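Local atomic coordinates of gamma-glutamyl-gamma-aminobutyraldehyde dehydrogenase (PDB entry 4LIH), a protein that probably oxidises aldehydes, presumably gamma-glutamyl-gamma-aminobutyraldehyde among them, to carboxylic acids using NAD(P)+. Residues A22-E27 with L109-T114; F45-P50 with S204-I209; G362-G367 with E390-E395; E327-A332 with P410-I415. One frame throughout, in Å; residues are numbered along the deposited sequence.

Interaction 1 (A22-E27 with L109-T114)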
loop_
_atom_site.group_PDB
_atom_site.type_symbol
_atom_site.label_atom_id
_atom_site.label_comp_id
_atom_site.label_asym_id
_atom_site.label_seq_id
_atom_site.Cartn_x
_atom_site.Cartn_y
_atom_site.Cartn_z
ATOM N N ALA A 22 8.022 -33.133 37.719
ATOM C CA ALA A 22 7.866 -33.465 39.137
ATOM C C ALA A 22 7.951 -32.252 40.090
ATOM O O ALA A 22 7.299 -32.243 41.125
ATOM C CB ALA A 22 8.894 -34.509 39.531
ATOM N N SER A 23 8.772 -31.265 39.759
ATOM C CA SER A 23 8.928 -30.060 40.563
ATOM C C SER A 23 7.998 -28.913 40.118
ATOM O O SER A 23 7.892 -27.880 40.768
ATOM C CB SER A 23 10.374 -29.577 40.456
ATOM O OG SER A 23 10.646 -29.208 39.109
ATOM N N LEU A 24 7.335 -29.086 38.994
ATOM C CA LEU A 24 6.572 -27.998 38.402
ATOM C C LEU A 24 5.382 -27.584 39.288
ATOM O O LEU A 24 4.558 -28.400 39.621
ATOM C CB LEU A 24 6.073 -28.443 37.022
ATOM C CG LEU A 24 5.486 -27.357 36.121
ATOM C CD1 LEU A 24 6.528 -26.320 35.779
ATOM C CD2 LEU A 24 4.914 -27.998 34.861
ATOM N N GLU A 25 5.320 -26.307 39.656
ATOM C CA GLU A 25 4.138 -25.712 40.280
ATOM C C GLU A 25 3.196 -25.224 39.168
ATOM O O GLU A 25 3.578 -24.358 38.393
ATOM C CB GLU A 25 4.532 -24.508 41.150
ATOM C CG GLU A 25 5.593 -24.786 42.203
ATOM C CD GLU A 25 5.048 -25.462 43.448
ATOM O OE1 GLU A 25 3.952 -26.077 43.398
ATOM O OE2 GLU A 25 5.738 -25.406 44.503
ATOM N N ILE A 26 1.980 -25.741 39.092
ATOM C CA ILE A 26 1.064 -25.381 37.986
ATOM C C ILE A 26 -0.003 -24.435 38.530
ATOM O O ILE A 26 -0.718 -24.786 39.473
ATOM C CB ILE A 26 0.353 -26.619 37.415
ATOM C CG1 ILE A 26 1.358 -27.599 36.806
ATOM C CG2 ILE A 26 -0.681 -26.194 36.363
ATOM C CD1 ILE A 26 0.772 -28.879 36.247
ATOM N N GLU A 27 -0.136 -23.259 37.918
ATOM C CA GLU A 27 -1.189 -22.303 38.281
ATOM C C GLU A 27 -2.493 -22.643 37.537
ATOM O O GLU A 27 -2.483 -22.713 36.299
ATOM C CB GLU A 27 -0.777 -20.890 37.913
ATOM C CG GLU A 27 -1.867 -19.857 38.182
ATOM C CD GLU A 27 -2.258 -19.795 39.642
ATOM O OE1 GLU A 27 -1.430 -19.250 40.425
ATOM O OE2 GLU A 27 -3.361 -20.300 40.007
ATOM N N LEU A 109 6.925 -23.200 29.621
ATOM C CA LEU A 109 5.743 -23.076 28.769
ATOM C C LEU A 109 5.648 -24.291 27.842
ATOM O O LEU A 109 4.576 -24.816 27.584
ATOM C CB LEU A 109 5.799 -21.778 27.964
ATOM C CG LEU A 109 5.554 -20.499 28.735
ATOM C CD1 LEU A 109 5.861 -19.290 27.862
ATOM C CD2 LEU A 109 4.122 -20.459 29.248
ATOM N N SER A 110 6.778 -24.680 27.288
ATOM C CA SER A 110 6.836 -25.876 26.463
ATOM C C SER A 110 6.384 -27.117 27.255
ATOM O O SER A 110 5.594 -27.930 26.745
ATOM C CB SER A 110 8.229 -26.054 25.915
ATOM O OG SER A 110 8.598 -24.977 25.087
ATOM N N LEU A 111 6.854 -27.252 28.494
ATOM C CA LEU A 111 6.494 -28.430 29.318
ATOM C C LEU A 111 5.012 -28.419 29.714
ATOM O O LEU A 111 4.352 -29.446 29.686
ATOM C CB LEU A 111 7.438 -28.557 30.527
ATOM C CG LEU A 111 7.117 -29.676 31.556
ATOM C CD1 LEU A 111 7.311 -31.071 30.959
ATOM C CD2 LEU A 111 7.998 -29.488 32.777
ATOM N N LEU A 112 4.471 -27.253 30.064
ATOM C CA LEU A 112 3.049 -27.121 30.326
ATOM C C LEU A 112 2.209 -27.561 29.129
ATOM O O LEU A 112 1.252 -28.314 29.318
ATOM C CB LEU A 112 2.684 -25.680 30.686
ATOM C CG LEU A 112 3.156 -25.191 32.023
ATOM C CD1 LEU A 112 2.985 -23.683 32.085
ATOM C CD2 LEU A 112 2.328 -25.864 33.124
ATOM N N GLU A 113 2.586 -27.120 27.922
ATOM C CA GLU A 113 1.868 -27.463 26.687
ATOM C C GLU A 113 1.887 -28.955 26.382
ATOM O O GLU A 113 0.891 -29.497 25.907
ATOM C CB GLU A 113 2.469 -26.711 25.466
ATOM C CG GLU A 113 1.570 -26.621 24.217
ATOM C CD GLU A 113 0.570 -25.485 24.335
ATOM O OE1 GLU A 113 0.063 -25.232 25.435
ATOM O OE2 GLU A 113 0.340 -24.786 23.358
ATOM N N THR A 114 3.045 -29.575 26.597
ATOM C CA THR A 114 3.276 -31.010 26.343
ATOM C C THR A 114 2.492 -31.838 27.380
ATOM O O THR A 114 1.835 -32.791 27.016
ATOM C CB THR A 114 4.789 -31.355 26.400
ATOM O OG1 THR A 114 5.464 -30.845 25.231
ATOM C CG2 THR A 114 5.027 -32.850 26.521
#
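Leu24 and Ile26 lie against Leu111 and Leu112, laying the chain that leaves the N-terminal helix 14-23 along the side of helix 106-117 in the aldehyde dehydrogenase fold. Leu24 is the first residue to leave helical backbone angles, and from there 24-27 runs extended. Leu24 turns its CB toward helix 106-117, while Glu25 turns its own away.

Polar bonding belongs to the surroundings. Glu113, which follows Leu112 in the helix, is bonded through OE1 to Thr207 OG1 and through OE2 to the backbone N of Ile179, tying helix 106-117 to helices 206-218 and 178-191. Glu27 forms a salt bridge with Arg29.

The contact across the two segments is made of apolar packing. Leu24 does most of it through one methyl, CD2, which sits against two successive leucines of the helix: it is 3.8 Å from Leu112 CD2 and 4.0 Å from Leu111 CD2. The Leu24 and Leu111 side chains pass each other in opposite directions, whereas Leu24 and Leu112 meet at a slant. Leu24 carries CG opposite its backbone N (chi1 -168°), which sends the branched end out to the helix. Leu112 uses a different torsion, CG opposite the carbonyl carbon (chi1 -71°), and this brings CD2 nearer to the 22-27 segment than the direction of its CB alone would suggest. Further along the extended chain, Ile26 and Leu112 pass each other pointing opposite ways, with the Ile26 CG1 methylene 4.2 Å from Leu112 CD2, the same methyl that Leu24 touches.

Interaction 2 (F45-P50 with S204-I209)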
loop_
_atom_site.group_PDB
_atom_site.type_symbol
_atom_site.label_atom_id
_atom_site.label_comp_id
_atom_site.label_asym_id
_atom_site.label_seq_id
_atom_site.Cartn_x
_atom_site.Cartn_y
_atom_site.Cartn_z
ATOM N N PHE A 45 -12.458 -27.646 37.386
ATOM C CA PHE A 45 -12.390 -28.891 36.644
ATOM C C PHE A 45 -10.986 -29.471 36.780
ATOM O O PHE A 45 -10.051 -28.739 37.105
ATOM C CB PHE A 45 -12.802 -28.700 35.190
ATOM C CG PHE A 45 -11.841 -27.900 34.331
ATOM C CD1 PHE A 45 -10.795 -28.519 33.674
ATOM C CD2 PHE A 45 -12.065 -26.558 34.080
ATOM C CE1 PHE A 45 -9.960 -27.795 32.829
ATOM C CE2 PHE A 45 -11.213 -25.823 33.270
ATOM C CZ PHE A 45 -10.154 -26.442 32.643
ATOM N N ASP A 46 -10.872 -30.787 36.616
ATOM C CA ASP A 46 -9.580 -31.491 36.658
ATOM C C ASP A 46 -8.928 -31.433 35.289
ATOM O O ASP A 46 -9.473 -31.903 34.273
ATOM C CB ASP A 46 -9.723 -32.962 37.054
ATOM C CG ASP A 46 -10.064 -33.163 38.519
ATOM O OD1 ASP A 46 -10.051 -32.221 39.348
ATOM O OD2 ASP A 46 -10.317 -34.321 38.831
ATOM N N CYS A 47 -7.752 -30.836 35.275
ATOM C CA CYS A 47 -6.928 -30.774 34.098
ATOM C C CYS A 47 -6.070 -32.023 34.003
ATOM O O CYS A 47 -5.096 -32.218 34.777
ATOM C CB CYS A 47 -6.077 -29.543 34.178
ATOM S SG CYS A 47 -4.906 -29.308 32.822
ATOM N N VAL A 48 -6.453 -32.875 33.056
ATOM C CA VAL A 48 -5.887 -34.218 32.908
ATOM C C VAL A 48 -4.911 -34.274 31.734
ATOM O O VAL A 48 -5.102 -33.607 30.726
ATOM C CB VAL A 48 -6.999 -35.267 32.676
ATOM C CG1 VAL A 48 -6.424 -36.673 32.584
ATOM C CG2 VAL A 48 -8.025 -35.206 33.785
ATOM N N SER A 49 -3.813 -34.997 31.915
ATOM C CA SER A 49 -2.811 -35.153 30.887
ATOM C C SER A 49 -3.134 -36.333 29.985
ATOM O O SER A 49 -3.382 -37.435 30.468
ATOM C CB SER A 49 -1.457 -35.411 31.533
ATOM O OG SER A 49 -0.438 -35.391 30.567
ATOM N N PRO A 50 -3.054 -36.124 28.672
ATOM C CA PRO A 50 -3.217 -37.200 27.708
ATOM C C PRO A 50 -2.101 -38.237 27.700
ATOM O O PRO A 50 -2.269 -39.312 27.136
ATOM C CB PRO A 50 -3.218 -36.484 26.350
ATOM C CG PRO A 50 -3.285 -35.021 26.614
ATOM C CD PRO A 50 -2.998 -34.783 28.053
ATOM N N SER A 204 -7.125 -27.679 27.352
ATOM C CA SER A 204 -5.768 -27.119 27.373
ATOM C C SER A 204 -5.705 -25.695 27.928
ATOM O O SER A 204 -5.421 -24.760 27.201
ATOM C CB SER A 204 -5.238 -27.093 25.938
ATOM O OG SER A 204 -6.121 -26.377 25.094
ATOM N N PRO A 205 -5.992 -25.522 29.203
ATOM C CA PRO A 205 -6.025 -24.216 29.787
ATOM C C PRO A 205 -4.684 -23.639 30.229
ATOM O O PRO A 205 -4.633 -22.438 30.508
ATOM C CB PRO A 205 -6.867 -24.461 31.041
ATOM C CG PRO A 205 -6.447 -25.821 31.452
ATOM C CD PRO A 205 -6.444 -26.551 30.170
ATOM N N LEU A 206 -3.665 -24.484 30.426
ATOM C CA LEU A 206 -2.500 -24.073 31.252
ATOM C C LEU A 206 -1.592 -22.950 30.692
ATOM O O LEU A 206 -1.229 -22.010 31.441
ATOM C CB LEU A 206 -1.634 -25.287 31.666
ATOM C CG LEU A 206 -2.381 -26.412 32.444
ATOM C CD1 LEU A 206 -1.445 -27.533 32.853
ATOM C CD2 LEU A 206 -3.067 -25.814 33.649
ATOM N N THR A 207 -1.185 -23.049 29.435
ATOM C CA THR A 207 -0.293 -22.021 28.870
ATOM C C THR A 207 -0.991 -20.668 28.768
ATOM O O THR A 207 -0.350 -19.643 28.942
ATOM C CB THR A 207 0.396 -22.429 27.538
ATOM O OG1 THR A 207 -0.566 -22.822 26.536
ATOM C CG2 THR A 207 1.377 -23.538 27.784
ATOM N N ALA A 208 -2.297 -20.670 28.492
ATOM C CA ALA A 208 -3.076 -19.445 28.450
ATOM C C ALA A 208 -2.960 -18.721 29.780
ATOM O O ALA A 208 -2.650 -17.523 29.844
ATOM C CB ALA A 208 -4.543 -19.760 28.181
ATOM N N ILE A 209 -3.282 -19.477 30.833
ATOM C CA ILE A 209 -3.184 -19.000 32.200
ATOM C C ILE A 209 -1.786 -18.474 32.468
ATOM O O ILE A 209 -1.629 -17.357 32.954
ATOM C CB ILE A 209 -3.564 -20.109 33.221
ATOM C CG1 ILE A 209 -5.049 -20.462 33.108
ATOM C CG2 ILE A 209 -3.229 -19.643 34.634
ATOM C CD1 ILE A 209 -5.556 -21.564 34.009
#
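Cys47 holds SG opposite its backbone N (chi1 177°), which swings the sulfur down onto Leu206, and Phe45 holds CG between its backbone N and carbonyl carbon (chi1 70°), which carries the ring over to Pro205. Both residues belong to strand 44-48, but Cys47 faces the 204-209 segment directly, while Phe45 reaches it only with the end of its ring.

The sulfur settles on the branch point of Leu206: SG is 3.9 Å from CG and a like distance from CD1, with CD2 scarcely farther. The pyrrolidine ring of Pro205 is shared. Its CG approaches Cys47 SG at 4.1 Å and the far atom of the phenyl ring, Phe45 CZ, at 3.9 Å, coming in obliquely to that ring.

Strand 44-48 forms a two-stranded antiparallel hairpin with 55-60, and the contact seats this hairpin against Pro205 and Leu206, where the chain enters helix 206-218. Asp116 of helix 106-117 accepts a hydrogen bond from Leu206 N through OD2 and also touches Cys47 and Pro205.

Between the two segments the thiol sulfur thus behaves as one more apolar atom, touching carbon alone, and the join rests on shape and burial instead of directed bonds.

Interaction 3 (G362-G367 with E390-E395)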
loop_
_atom_site.group_PDB
_atom_site.type_symbol
_atom_site.label_atom_id
_atom_site.label_comp_id
_atom_site.label_asym_id
_atom_site.label_seq_id
_atom_site.Cartn_x
_atom_site.Cartn_y
_atom_site.Cartn_z
ATOM N N GLY A 362 -13.022 -44.819 15.179
ATOM C CA GLY A 362 -14.253 -45.037 14.437
ATOM C C GLY A 362 -14.090 -44.773 12.948
ATOM O O GLY A 362 -14.637 -45.496 12.106
ATOM N N TYR A 363 -13.319 -43.746 12.611
ATOM C CA TYR A 363 -12.994 -43.523 11.203
ATOM C C TYR A 363 -12.086 -44.625 10.639
ATOM O O TYR A 363 -12.279 -45.078 9.505
ATOM C CB TYR A 363 -12.404 -42.153 11.004
ATOM C CG TYR A 363 -13.422 -41.054 11.004
ATOM C CD1 TYR A 363 -14.259 -40.863 9.924
ATOM C CD2 TYR A 363 -13.520 -40.164 12.073
ATOM C CE1 TYR A 363 -15.190 -39.850 9.907
ATOM C CE2 TYR A 363 -14.439 -39.138 12.063
ATOM C CZ TYR A 363 -15.256 -38.963 10.952
ATOM O OH TYR A 363 -16.175 -37.947 10.886
ATOM N N ILE A 364 -11.130 -45.092 11.440
ATOM C CA ILE A 364 -10.238 -46.177 11.010
ATOM C C ILE A 364 -11.080 -47.435 10.677
ATOM O O ILE A 364 -10.844 -48.135 9.669
ATOM C CB ILE A 364 -9.137 -46.424 12.074
ATOM C CG1 ILE A 364 -8.197 -45.214 12.095
ATOM C CG2 ILE A 364 -8.365 -47.711 11.840
ATOM C CD1 ILE A 364 -7.112 -45.208 13.152
ATOM N N GLU A 365 -12.098 -47.680 11.493
ATOM C CA GLU A 365 -13.034 -48.809 11.230
ATOM C C GLU A 365 -13.772 -48.606 9.892
ATOM O O GLU A 365 -13.800 -49.522 9.043
ATOM C CB GLU A 365 -13.990 -49.003 12.428
ATOM C CG GLU A 365 -15.244 -49.869 12.192
ATOM C CD GLU A 365 -16.215 -49.848 13.387
ATOM O OE1 GLU A 365 -15.782 -49.596 14.534
ATOM O OE2 GLU A 365 -17.437 -50.032 13.189
ATOM N N ALA A 366 -14.339 -47.416 9.666
ATOM C CA ALA A 366 -14.953 -47.126 8.371
ATOM C C ALA A 366 -13.943 -47.319 7.274
ATOM O O ALA A 366 -14.298 -47.828 6.255
ATOM C CB ALA A 366 -15.564 -45.747 8.262
ATOM N N GLY A 367 -12.706 -46.875 7.469
ATOM C CA GLY A 367 -11.670 -46.974 6.436
ATOM C C GLY A 367 -11.375 -48.419 6.042
ATOM O O GLY A 367 -11.176 -48.734 4.843
ATOM N N GLU A 390 -1.544 -45.433 16.053
ATOM C CA GLU A 390 -0.511 -45.457 15.028
ATOM C C GLU A 390 -0.805 -44.492 13.866
ATOM O O GLU A 390 -1.967 -44.246 13.542
ATOM C CB GLU A 390 -0.348 -46.857 14.451
ATOM C CG GLU A 390 0.146 -47.916 15.409
ATOM C CD GLU A 390 -0.036 -49.328 14.875
ATOM O OE1 GLU A 390 -1.008 -49.594 14.132
ATOM O OE2 GLU A 390 0.845 -50.162 15.170
ATOM N N PRO A 391 0.256 -43.993 13.196
ATOM C CA PRO A 391 -0.001 -43.272 11.930
ATOM C C PRO A 391 -0.558 -44.231 10.883
ATOM O O PRO A 391 0.019 -45.300 10.645
ATOM C CB PRO A 391 1.376 -42.752 11.540
ATOM C CG PRO A 391 2.316 -43.757 12.126
ATOM C CD PRO A 391 1.694 -44.211 13.415
ATOM N N THR A 392 -1.690 -43.852 10.282
ATOM C CA THR A 392 -2.514 -44.779 9.511
ATOM C C THR A 392 -2.760 -44.249 8.110
ATOM O O THR A 392 -3.107 -43.085 7.950
ATOM C CB THR A 392 -3.847 -44.977 10.232
ATOM O OG1 THR A 392 -3.600 -45.554 11.538
ATOM C CG2 THR A 392 -4.784 -45.862 9.471
ATOM N N VAL A 393 -2.594 -45.109 7.110
ATOM C CA VAL A 393 -2.811 -44.731 5.725
ATOM C C VAL A 393 -3.768 -45.707 5.083
ATOM O O VAL A 393 -3.589 -46.912 5.228
ATOM C CB VAL A 393 -1.476 -44.745 4.938
ATOM C CG1 VAL A 393 -1.677 -44.331 3.499
ATOM C CG2 VAL A 393 -0.446 -43.837 5.594
ATOM N N PHE A 394 -4.783 -45.175 4.401
ATOM C CA PHE A 394 -5.643 -45.937 3.484
ATOM C C PHE A 394 -5.567 -45.456 2.033
ATOM O O PHE A 394 -5.380 -44.271 1.746
ATOM C CB PHE A 394 -7.102 -45.778 3.867
ATOM C CG PHE A 394 -7.461 -46.435 5.171
ATOM C CD1 PHE A 394 -7.767 -47.785 5.199
ATOM C CD2 PHE A 394 -7.499 -45.715 6.339
ATOM C CE1 PHE A 394 -8.128 -48.389 6.378
ATOM C CE2 PHE A 394 -7.827 -46.316 7.548
ATOM C CZ PHE A 394 -8.131 -47.666 7.569
ATOM N N GLU A 395 -5.810 -46.393 1.126
ATOM C CA GLU A 395 -6.023 -46.060 -0.290
ATOM C C GLU A 395 -7.531 -46.096 -0.502
ATOM O O GLU A 395 -8.161 -47.103 -0.217
ATOM C CB GLU A 395 -5.271 -47.048 -1.194
ATOM C CG GLU A 395 -5.324 -46.628 -2.643
ATOM C CD GLU A 395 -4.422 -47.420 -3.541
ATOM O OE1 GLU A 395 -3.661 -48.276 -3.058
ATOM O OE2 GLU A 395 -4.527 -47.185 -4.746
#
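The axes of the 362-367 part of helix 354-370 and the 392-395 part of strand 388-395 come within 9.9 Å, their directions 31° apart, and Gly367 and Phe394 bring their CA atoms within 6.8 Å.

The phenyl ring of Phe394 lies flat under the backbone of Gly367. The CA of Gly367 stands over one face, 3.9 Å from the ring centroid of Phe394 and 16° off the normal, a CH-pi contact. Because Gly367 has no side chain, its backbone can come this close: its carbonyl carbon C is only 3.3 Å from Phe394 CE1. The far end of the ring reaches back one turn of the helix, where Phe394 CZ lies 3.5 Å from Ile364 O and also meets the Ile364 CG2 methyl.

Ile364 covers the next inward-facing strand residue, crossing Thr392 so that its CD1 rests 3.9 Å from Thr392 OG1. That hydroxyl is held in place along its own segment, donating to Glu390 O at 2.9 Å from well above the carbonyl plane (51° out of it), and a weak bond from Gly377 N adds to the hold.

Val411 on the neighbouring parallel strand touches both Ile364 and Phe394, and Ile402 closes on Phe394 as well. This is the helix-on-sheet packing of an alpha/beta domain, consistent with the catalytic domain of aldehyde dehydrogenases.

Interaction 4 (E327-A332 with P410-I415)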
loop_
_atom_site.group_PDB
_atom_site.type_symbol
_atom_site.label_atom_id
_atom_site.label_comp_id
_atom_site.label_asym_id
_atom_site.label_seq_id
_atom_site.Cartn_x
_atom_site.Cartn_y
_atom_site.Cartn_z
ATOM N N GLU A 327 5.182 -46.567 -1.351
ATOM C CA GLU A 327 6.340 -47.170 -0.684
ATOM C C GLU A 327 7.121 -46.152 0.178
ATOM O O GLU A 327 7.392 -46.423 1.343
ATOM C CB GLU A 327 7.268 -47.877 -1.677
ATOM C CG GLU A 327 8.423 -48.601 -1.000
ATOM C CD GLU A 327 9.407 -49.242 -1.978
ATOM O OE1 GLU A 327 9.520 -48.782 -3.137
ATOM O OE2 GLU A 327 10.145 -50.155 -1.544
ATOM N N LYS A 328 7.450 -44.987 -0.379
ATOM C CA LYS A 328 8.210 -43.964 0.338
ATOM C C LYS A 328 7.429 -43.380 1.517
ATOM O O LYS A 328 8.000 -43.100 2.568
ATOM C CB LYS A 328 8.658 -42.852 -0.633
ATOM C CG LYS A 328 9.675 -43.336 -1.689
ATOM C CD LYS A 328 9.873 -42.285 -2.773
ATOM C CE LYS A 328 10.912 -42.678 -3.813
ATOM N NZ LYS A 328 12.267 -42.935 -3.271
ATOM N N LEU A 329 6.114 -43.274 1.353
ATOM C CA LEU A 329 5.185 -42.796 2.379
ATOM C C LEU A 329 5.146 -43.730 3.588
ATOM O O LEU A 329 5.223 -43.300 4.764
ATOM C CB LEU A 329 3.792 -42.697 1.731
ATOM C CG LEU A 329 2.640 -42.107 2.472
ATOM C CD1 LEU A 329 2.904 -40.633 2.824
ATOM C CD2 LEU A 329 1.404 -42.236 1.583
ATOM N N VAL A 330 5.005 -45.016 3.309
ATOM C CA VAL A 330 5.000 -46.038 4.337
ATOM C C VAL A 330 6.293 -46.022 5.157
ATOM O O VAL A 330 6.262 -46.079 6.376
ATOM C CB VAL A 330 4.750 -47.428 3.727
ATOM C CG1 VAL A 330 4.985 -48.543 4.738
ATOM C CG2 VAL A 330 3.334 -47.495 3.181
ATOM N N ALA A 331 7.411 -45.920 4.470
ATOM C CA ALA A 331 8.712 -45.760 5.095
ATOM C C ALA A 331 8.745 -44.483 5.965
ATOM O O ALA A 331 9.129 -44.534 7.119
ATOM C CB ALA A 331 9.768 -45.685 4.028
ATOM N N ALA A 332 8.308 -43.357 5.401
ATOM C CA ALA A 332 8.203 -42.107 6.162
ATOM C C ALA A 332 7.317 -42.188 7.412
ATOM O O ALA A 332 7.640 -41.557 8.437
ATOM C CB ALA A 332 7.698 -40.998 5.278
ATOM N N PRO A 410 -4.434 -38.957 12.905
ATOM C CA PRO A 410 -3.353 -39.282 11.995
ATOM C C PRO A 410 -3.762 -40.339 10.996
ATOM O O PRO A 410 -3.225 -41.435 11.002
ATOM C CB PRO A 410 -2.246 -39.775 12.932
ATOM C CG PRO A 410 -2.990 -40.428 14.022
ATOM C CD PRO A 410 -4.264 -39.646 14.209
ATOM N N VAL A 411 -4.763 -39.999 10.185
ATOM C CA VAL A 411 -5.350 -40.915 9.223
ATOM C C VAL A 411 -5.402 -40.231 7.853
ATOM O O VAL A 411 -6.170 -39.261 7.645
ATOM C CB VAL A 411 -6.777 -41.332 9.577
ATOM C CG1 VAL A 411 -7.265 -42.384 8.572
ATOM C CG2 VAL A 411 -6.867 -41.885 10.993
ATOM N N LEU A 412 -4.628 -40.785 6.933
ATOM C CA LEU A 412 -4.460 -40.280 5.603
ATOM C C LEU A 412 -5.277 -41.071 4.596
ATOM O O LEU A 412 -5.289 -42.334 4.616
ATOM C CB LEU A 412 -2.990 -40.376 5.198
ATOM C CG LEU A 412 -2.644 -39.787 3.802
ATOM C CD1 LEU A 412 -2.801 -38.270 3.752
ATOM C CD2 LEU A 412 -1.235 -40.130 3.418
ATOM N N SER A 413 -5.912 -40.335 3.679
ATOM C CA SER A 413 -6.645 -40.886 2.541
ATOM C C SER A 413 -5.818 -40.650 1.279
ATOM O O SER A 413 -5.611 -39.499 0.862
ATOM C CB SER A 413 -8.028 -40.221 2.399
ATOM O OG SER A 413 -8.906 -40.629 3.427
ATOM N N VAL A 414 -5.321 -41.740 0.693
ATOM C CA VAL A 414 -4.578 -41.713 -0.543
ATOM C C VAL A 414 -5.528 -41.964 -1.727
ATOM O O VAL A 414 -6.209 -43.000 -1.800
ATOM C CB VAL A 414 -3.447 -42.769 -0.570
ATOM C CG1 VAL A 414 -2.718 -42.722 -1.895
ATOM C CG2 VAL A 414 -2.456 -42.526 0.549
ATOM N N ILE A 415 -5.534 -41.018 -2.669
ATOM C CA ILE A 415 -6.491 -41.005 -3.795
ATOM C C ILE A 415 -5.692 -40.925 -5.071
ATOM O O ILE A 415 -4.835 -40.069 -5.189
ATOM C CB ILE A 415 -7.456 -39.783 -3.714
ATOM C CG1 ILE A 415 -8.276 -39.879 -2.426
ATOM C CG2 ILE A 415 -8.314 -39.678 -4.994
ATOM C CD1 ILE A 415 -9.012 -38.625 -1.990
#
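Leu329 reaches down from its helix and meets Leu412 and Val414 head-on, methyl against methyl. A single atom of the helix does the touching: Leu329 CD2 lies 3.8 Å from Leu412 CD2 and 4.0 Å from Val414 CG2, so it is set between two residues that protrude from the same face of the strand.

The two leucines are extended in the same way. Each has CG trans to the backbone N, with chi1 -174° in Leu329 and -177° in Leu412. The backbones come no closer than the 10.2 Å between Leu329 CA and Val414 CA, and the Leu329 side chain bridges that gap to reach both partners. Val414 is shorter and contributes the branch that lies beside its backbone N, CG2, while CG1 sits trans to that N.

Here helix 319-333 is layered on the mixed sheet of an alpha/beta domain, over the parallel strands 314-318 and 411-417, the first of which leads directly into the helix. Leu315 of strand 314-318 touches both leucines, and Ala297 of helix 290-302 packs on Leu329. On the other flank, Val414 meets Val393 of strand 388-395. At the helix surface, Lys328 NZ forms a salt bridge with Asp291 OD1.

In the fold
The four contacts fall into two pairs. Interactions 1 and 2 adjoin, their centres 10 Å apart, joined by Ile26 resting on Leu206 and by Leu109 O against the methyl of Thr207; interaction 1 is partly exposed on the 22-27 side, whereas interaction 2 is buried. Interactions 3 and 4, also buried, share one sheet: strands 388-395 and 411-417 are hydrogen-bonded neighbours, and the helices 354-370 and 319-333 cover opposite faces of it. The pairs stay about 13 Å or more apart at their nearest atoms. None is hydrogen-bonded across its segments: interactions 1 and 4 pack aliphatic branches, interaction 2 adds a sulfur and a ring, and interaction 3 sets an aromatic ring against helix backbone.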